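Local coordinates for protein mRNA-capping enzyme subunit alpha (Saccharomyces cerevisiae, PDB 3KYH) that transfers GMP from GTP to the 5'-diphosphate end of nascent mRNA through a covalent enzyme-GMP intermediate, the second step of cap formation, at residues I15-K29 against F94-N106. Residues are numbered along the deposited sequence; the frame is centred on the assembly and turned at random.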
loop_
_atom_site.group_PDB
_atom_site.type_symbol
_atom_site.label_atom_id
_atom_site.label_comp_id
_atom_site.label_asym_id
_atom_site.label_seq_id
_atom_site.Cartn_x
_atom_site.Cartn_y
_atom_site.Cartn_z
ATOM N N ILE C 15 9.617 21.478 -35.258
ATOM C CA ILE C 15 9.328 22.865 -34.893
ATOM C C ILE C 15 10.616 23.687 -34.709
ATOM O O ILE C 15 11.537 23.239 -34.012
ATOM C CB ILE C 15 8.338 22.916 -33.684
ATOM C CG1 ILE C 15 7.753 24.315 -33.496
ATOM C CG2 ILE C 15 8.944 22.348 -32.391
ATOM C CD1 ILE C 15 6.682 24.692 -34.532
ATOM N N PRO C 16 10.692 24.879 -35.336
ATOM C CA PRO C 16 11.959 25.599 -35.427
ATOM C C PRO C 16 12.615 26.008 -34.087
ATOM O O PRO C 16 13.837 26.164 -34.032
ATOM C CB PRO C 16 11.583 26.833 -36.254
ATOM C CG PRO C 16 10.318 26.469 -36.923
ATOM C CD PRO C 16 9.613 25.728 -35.870
ATOM N N GLY C 17 11.820 26.169 -33.029
ATOM C CA GLY C 17 12.356 26.432 -31.695
ATOM C C GLY C 17 12.000 25.387 -30.638
ATOM O O GLY C 17 12.343 24.206 -30.770
ATOM N N LEU C 18 11.340 25.865 -29.577
ATOM C CA LEU C 18 10.841 25.075 -28.443
ATOM C C LEU C 18 9.811 25.910 -27.674
ATOM O O LEU C 18 9.615 27.099 -27.981
ATOM C CB LEU C 18 11.971 24.655 -27.507
ATOM C CG LEU C 18 12.851 25.619 -26.710
ATOM C CD1 LEU C 18 13.784 24.826 -25.770
ATOM C CD2 LEU C 18 13.676 26.523 -27.635
ATOM N N ILE C 19 9.075 25.280 -26.750
ATOM C CA ILE C 19 8.370 26.090 -25.762
ATOM C C ILE C 19 9.402 26.345 -24.671
ATOM O O ILE C 19 10.345 25.532 -24.472
ATOM C CB ILE C 19 7.038 25.513 -25.156
ATOM C CG1 ILE C 19 6.380 24.417 -26.020
ATOM C CG2 ILE C 19 6.053 26.680 -24.782
ATOM C CD1 ILE C 19 5.019 23.885 -25.470
ATOM N N GLN C 20 9.267 27.547 -24.095
ATOM C CA GLN C 20 9.856 27.949 -22.819
ATOM C C GLN C 20 8.946 27.547 -21.636
ATOM O O GLN C 20 7.959 26.813 -21.868
ATOM C CB GLN C 20 10.113 29.440 -22.878
ATOM C CG GLN C 20 11.060 29.851 -24.012
ATOM C CD GLN C 20 12.358 29.064 -24.019
ATOM O OE1 GLN C 20 13.039 28.916 -22.994
ATOM N NE2 GLN C 20 12.714 28.557 -25.191
ATOM N N PRO C 21 9.281 27.940 -20.372
ATOM C CA PRO C 21 8.426 27.571 -19.217
ATOM C C PRO C 21 6.891 27.768 -19.314
ATOM O O PRO C 21 6.379 28.250 -20.321
ATOM C CB PRO C 21 9.033 28.390 -18.070
ATOM C CG PRO C 21 10.487 28.433 -18.375
ATOM C CD PRO C 21 10.644 28.277 -19.898
ATOM N N GLY C 22 6.165 27.352 -18.277
ATOM C CA GLY C 22 4.694 27.409 -18.256
ATOM C C GLY C 22 4.179 28.771 -17.826
ATOM O O GLY C 22 3.193 29.274 -18.378
ATOM N N ASN C 23 4.833 29.345 -16.815
ATOM C CA ASN C 23 4.615 30.724 -16.382
ATOM C C ASN C 23 4.959 31.706 -17.519
ATOM O O ASN C 23 4.113 32.509 -17.937
ATOM C CB ASN C 23 5.410 31.022 -15.099
ATOM C CG ASN C 23 6.901 30.692 -15.220
ATOM O OD1 ASN C 23 7.290 29.596 -15.631
ATOM N ND2 ASN C 23 7.741 31.642 -14.829
ATOM N N VAL C 24 6.175 31.573 -18.057
ATOM C CA VAL C 24 6.666 32.365 -19.183
ATOM C C VAL C 24 5.830 32.136 -20.463
ATOM O O VAL C 24 6.004 32.859 -21.445
ATOM C CB VAL C 24 8.217 32.161 -19.416
ATOM C CG1 VAL C 24 8.841 33.338 -20.226
ATOM C CG2 VAL C 24 8.971 31.992 -18.070
ATOM N N THR C 25 4.942 31.138 -20.465
ATOM C CA THR C 25 3.910 31.015 -21.510
ATOM C C THR C 25 2.700 31.886 -21.110
ATOM O O THR C 25 2.181 32.653 -21.927
ATOM C CB THR C 25 3.472 29.527 -21.797
ATOM O OG1 THR C 25 4.610 28.688 -22.072
ATOM C CG2 THR C 25 2.487 29.443 -22.984
ATOM N N GLN C 26 2.289 31.784 -19.840
ATOM C CA GLN C 26 1.173 32.569 -19.265
ATOM C C GLN C 26 1.320 34.084 -19.488
ATOM O O GLN C 26 0.358 34.764 -19.860
ATOM C CB GLN C 26 1.012 32.276 -17.761
ATOM C CG GLN C 26 0.671 30.813 -17.405
ATOM C CD GLN C 26 1.196 30.374 -16.032
ATOM O OE1 GLN C 26 1.325 31.184 -15.105
ATOM N NE2 GLN C 26 1.520 29.086 -15.908
ATOM N N ASP C 27 2.540 34.576 -19.267
ATOM C CA ASP C 27 2.921 35.973 -19.433
ATOM C C ASP C 27 2.583 36.526 -20.820
ATOM O O ASP C 27 2.030 37.627 -20.955
ATOM C CB ASP C 27 4.432 36.119 -19.187
ATOM C CG ASP C 27 4.821 36.017 -17.711
ATOM O OD1 ASP C 27 5.915 36.541 -17.361
ATOM O OD2 ASP C 27 4.049 35.430 -16.908
ATOM N N LEU C 28 2.940 35.763 -21.848
ATOM C CA LEU C 28 2.733 36.184 -23.217
ATOM C C LEU C 28 1.256 36.050 -23.552
ATOM O O LEU C 28 0.668 36.952 -24.154
ATOM C CB LEU C 28 3.619 35.360 -24.147
ATOM C CG LEU C 28 5.075 35.842 -24.154
ATOM C CD1 LEU C 28 5.967 35.095 -23.177
ATOM C CD2 LEU C 28 5.656 35.739 -25.542
ATOM N N LYS C 29 0.658 34.943 -23.100
ATOM C CA LYS C 29 -0.790 34.710 -23.219
ATOM C C LYS C 29 -1.564 35.966 -22.759
ATOM O O LYS C 29 -2.498 36.385 -23.446
ATOM C CB LYS C 29 -1.247 33.396 -22.528
ATOM C CG LYS C 29 -0.859 32.083 -23.276
ATOM C CD LYS C 29 -1.720 30.825 -22.942
ATOM C CE LYS C 29 -1.655 29.750 -24.070
ATOM N NZ LYS C 29 -2.566 28.509 -24.046
ATOM N N PHE C 94 8.267 34.315 -31.893
ATOM C CA PHE C 94 7.399 33.337 -31.212
ATOM C C PHE C 94 6.338 32.642 -32.076
ATOM O O PHE C 94 5.817 33.226 -33.038
ATOM C CB PHE C 94 6.767 33.953 -29.957
ATOM C CG PHE C 94 7.720 34.107 -28.790
ATOM C CD1 PHE C 94 8.864 34.917 -28.882
ATOM C CD2 PHE C 94 7.428 33.495 -27.564
ATOM C CE1 PHE C 94 9.731 35.052 -27.793
ATOM C CE2 PHE C 94 8.274 33.651 -26.455
ATOM C CZ PHE C 94 9.417 34.431 -26.566
ATOM N N MET C 95 6.012 31.402 -31.686
ATOM C CA MET C 95 5.199 30.478 -32.497
ATOM C C MET C 95 4.058 29.802 -31.733
ATOM O O MET C 95 4.300 29.125 -30.742
ATOM C CB MET C 95 6.104 29.397 -33.107
ATOM C CG MET C 95 7.081 29.862 -34.180
ATOM S SD MET C 95 6.331 30.781 -35.554
ATOM C CE MET C 95 7.286 30.134 -36.963
ATOM N N ILE C 96 2.835 29.928 -32.242
ATOM C CA ILE C 96 1.637 29.405 -31.564
ATOM C C ILE C 96 0.910 28.262 -32.319
ATOM O O ILE C 96 0.181 28.496 -33.303
ATOM C CB ILE C 96 0.689 30.575 -31.110
ATOM C CG1 ILE C 96 -0.056 31.211 -32.290
ATOM C CG2 ILE C 96 1.495 31.664 -30.372
ATOM C CD1 ILE C 96 -0.892 32.427 -31.940
ATOM N N ASP C 97 1.128 27.026 -31.850
ATOM C CA ASP C 97 0.566 25.797 -32.471
ATOM C C ASP C 97 -0.930 25.594 -32.219
ATOM O O ASP C 97 -1.577 26.515 -31.730
ATOM C CB ASP C 97 1.423 24.542 -32.181
ATOM C CG ASP C 97 1.583 24.255 -30.690
ATOM O OD1 ASP C 97 2.128 23.195 -30.282
ATOM O OD2 ASP C 97 1.142 25.104 -29.900
ATOM N N ARG C 98 -1.480 24.431 -32.585
ATOM C CA ARG C 98 -2.940 24.152 -32.595
ATOM C C ARG C 98 -3.532 24.144 -31.176
ATOM O O ARG C 98 -4.585 24.741 -30.879
ATOM C CB ARG C 98 -3.218 22.823 -33.332
ATOM C CG ARG C 98 -4.693 22.551 -33.721
ATOM C CD ARG C 98 -5.072 23.085 -35.104
ATOM N NE ARG C 98 -4.614 22.196 -36.175
ATOM C CZ ARG C 98 -4.834 22.388 -37.475
ATOM N NH1 ARG C 98 -5.510 23.453 -37.902
ATOM N NH2 ARG C 98 -4.374 21.504 -38.357
ATOM N N GLU C 99 -2.848 23.422 -30.306
ATOM C CA GLU C 99 -2.995 23.637 -28.881
ATOM C C GLU C 99 -2.153 24.904 -28.640
ATOM O O GLU C 99 -1.111 25.064 -29.276
ATOM C CB GLU C 99 -2.465 22.402 -28.132
ATOM C CG GLU C 99 -2.618 22.431 -26.622
ATOM C CD GLU C 99 -4.059 22.530 -26.169
ATOM O OE1 GLU C 99 -4.811 21.565 -26.401
ATOM O OE2 GLU C 99 -4.429 23.572 -25.589
ATOM N N ASN C 100 -2.635 25.835 -27.817
ATOM C CA ASN C 100 -1.926 27.108 -27.584
ATOM C C ASN C 100 -0.609 26.972 -26.819
ATOM O O ASN C 100 -0.567 27.060 -25.578
ATOM C CB ASN C 100 -2.831 28.147 -26.917
ATOM C CG ASN C 100 -3.386 29.143 -27.897
ATOM O OD1 ASN C 100 -3.025 30.329 -27.885
ATOM N ND2 ASN C 100 -4.251 28.662 -28.779
ATOM N N ASN C 101 0.451 26.721 -27.584
ATOM C CA ASN C 101 1.770 26.425 -27.038
ATOM C C ASN C 101 2.807 27.252 -27.801
ATOM O O ASN C 101 2.694 27.391 -29.024
ATOM C CB ASN C 101 2.046 24.925 -27.132
ATOM C CG ASN C 101 0.778 24.073 -26.947
ATOM O OD1 ASN C 101 0.123 24.108 -25.892
ATOM N ND2 ASN C 101 0.435 23.299 -27.983
ATOM N N TYR C 102 3.796 27.801 -27.084
ATOM C CA TYR C 102 4.626 28.903 -27.594
ATOM C C TYR C 102 6.101 28.584 -27.887
ATOM O O TYR C 102 6.887 28.292 -26.974
ATOM C CB TYR C 102 4.524 30.097 -26.633
ATOM C CG TYR C 102 3.272 30.951 -26.755
ATOM C CD1 TYR C 102 1.996 30.373 -26.861
ATOM C CD2 TYR C 102 3.364 32.352 -26.715
ATOM C CE1 TYR C 102 0.876 31.157 -26.938
ATOM C CE2 TYR C 102 2.225 33.151 -26.778
ATOM C CZ TYR C 102 0.991 32.544 -26.896
ATOM O OH TYR C 102 -0.143 33.325 -26.995
ATOM N N TYR C 103 6.500 28.739 -29.151
ATOM C CA TYR C 103 7.857 28.371 -29.571
ATOM C C TYR C 103 8.828 29.561 -29.692
ATOM O O TYR C 103 8.375 30.685 -29.920
ATOM C CB TYR C 103 7.810 27.413 -30.781
ATOM C CG TYR C 103 7.093 26.093 -30.468
ATOM C CD1 TYR C 103 5.754 25.879 -30.818
ATOM C CD2 TYR C 103 7.751 25.071 -29.782
ATOM C CE1 TYR C 103 5.105 24.664 -30.504
ATOM C CE2 TYR C 103 7.122 23.873 -29.444
ATOM C CZ TYR C 103 5.807 23.670 -29.814
ATOM O OH TYR C 103 5.218 22.478 -29.464
ATOM N N LEU C 104 10.127 29.340 -29.449
ATOM C CA LEU C 104 11.128 30.432 -29.441
ATOM C C LEU C 104 12.285 30.304 -30.427
ATOM O O LEU C 104 13.368 29.795 -30.116
ATOM C CB LEU C 104 11.662 30.755 -28.032
ATOM C CG LEU C 104 12.014 32.233 -27.727
ATOM C CD1 LEU C 104 11.803 32.492 -26.255
ATOM C CD2 LEU C 104 13.394 32.804 -28.124
ATOM N N VAL C 105 12.059 30.873 -31.603
ATOM C CA VAL C 105 13.045 30.895 -32.677
ATOM C C VAL C 105 14.167 31.906 -32.390
ATOM O O VAL C 105 14.020 32.786 -31.533
ATOM C CB VAL C 105 12.366 31.185 -34.029
ATOM C CG1 VAL C 105 12.987 30.302 -35.093
ATOM C CG2 VAL C 105 10.871 30.863 -33.966
ATOM N N ASN C 106 15.284 31.770 -33.106
ATOM C CA ASN C 106 16.467 32.619 -32.925
ATOM C C ASN C 106 16.364 34.005 -33.590
ATOM O O ASN C 106 15.335 34.689 -33.465
ATOM C CB ASN C 106 17.753 31.851 -33.321
ATOM C CG ASN C 106 18.601 31.388 -32.111
ATOM O OD1 ASN C 106 19.827 31.341 -32.216
ATOM N ND2 ASN C 106 17.972 31.039 -30.989
#
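With CG1 of I15 anti to the amide nitrogen (chi1 -166°) and the ring of Y103 swung to the side opposite its carbonyl carbon, the isoleucine branch lies over one face of the tyrosine. This is a CH-pi contact, I15 CG1 standing 3.6 Å from the Y103 ring centroid and 14° off the ring normal. I19 adds CG1, 3.5 Å from Y103 CE2, so two residues of the loop before the helix pack on the ring, while Y103 OH makes a weak hydrogen bond to D97 OD1. Shortened to an alanine, Y103 would probably leave I15 CG1 and I19 CG1 without the ring they share and D97 OD1 without its weak hydroxyl partner. One residue earlier in the strand, the Y102 ring packs against helix 23-35: L28 CB approaches Y102 CE2 to 3.7 Å, and CG2 of T25 and CG of K29 also pack against this tyrosine. L28 CD2 reaches on to F94, 3.5 Å from its CE2. The extended K29 chain carries NZ to the hairpin turn, where it donates to N100 O at 2.9 Å, tilted 21° from the carbonyl plane. In the catalytic domain, away from the active-site K72, the loop and helix thus pack against the hairpin of antiparallel strands 91-96 and 102-105; strand 91-96 pairs with 76-84, and I15 extends the packing onto L76 and V78 of the latter.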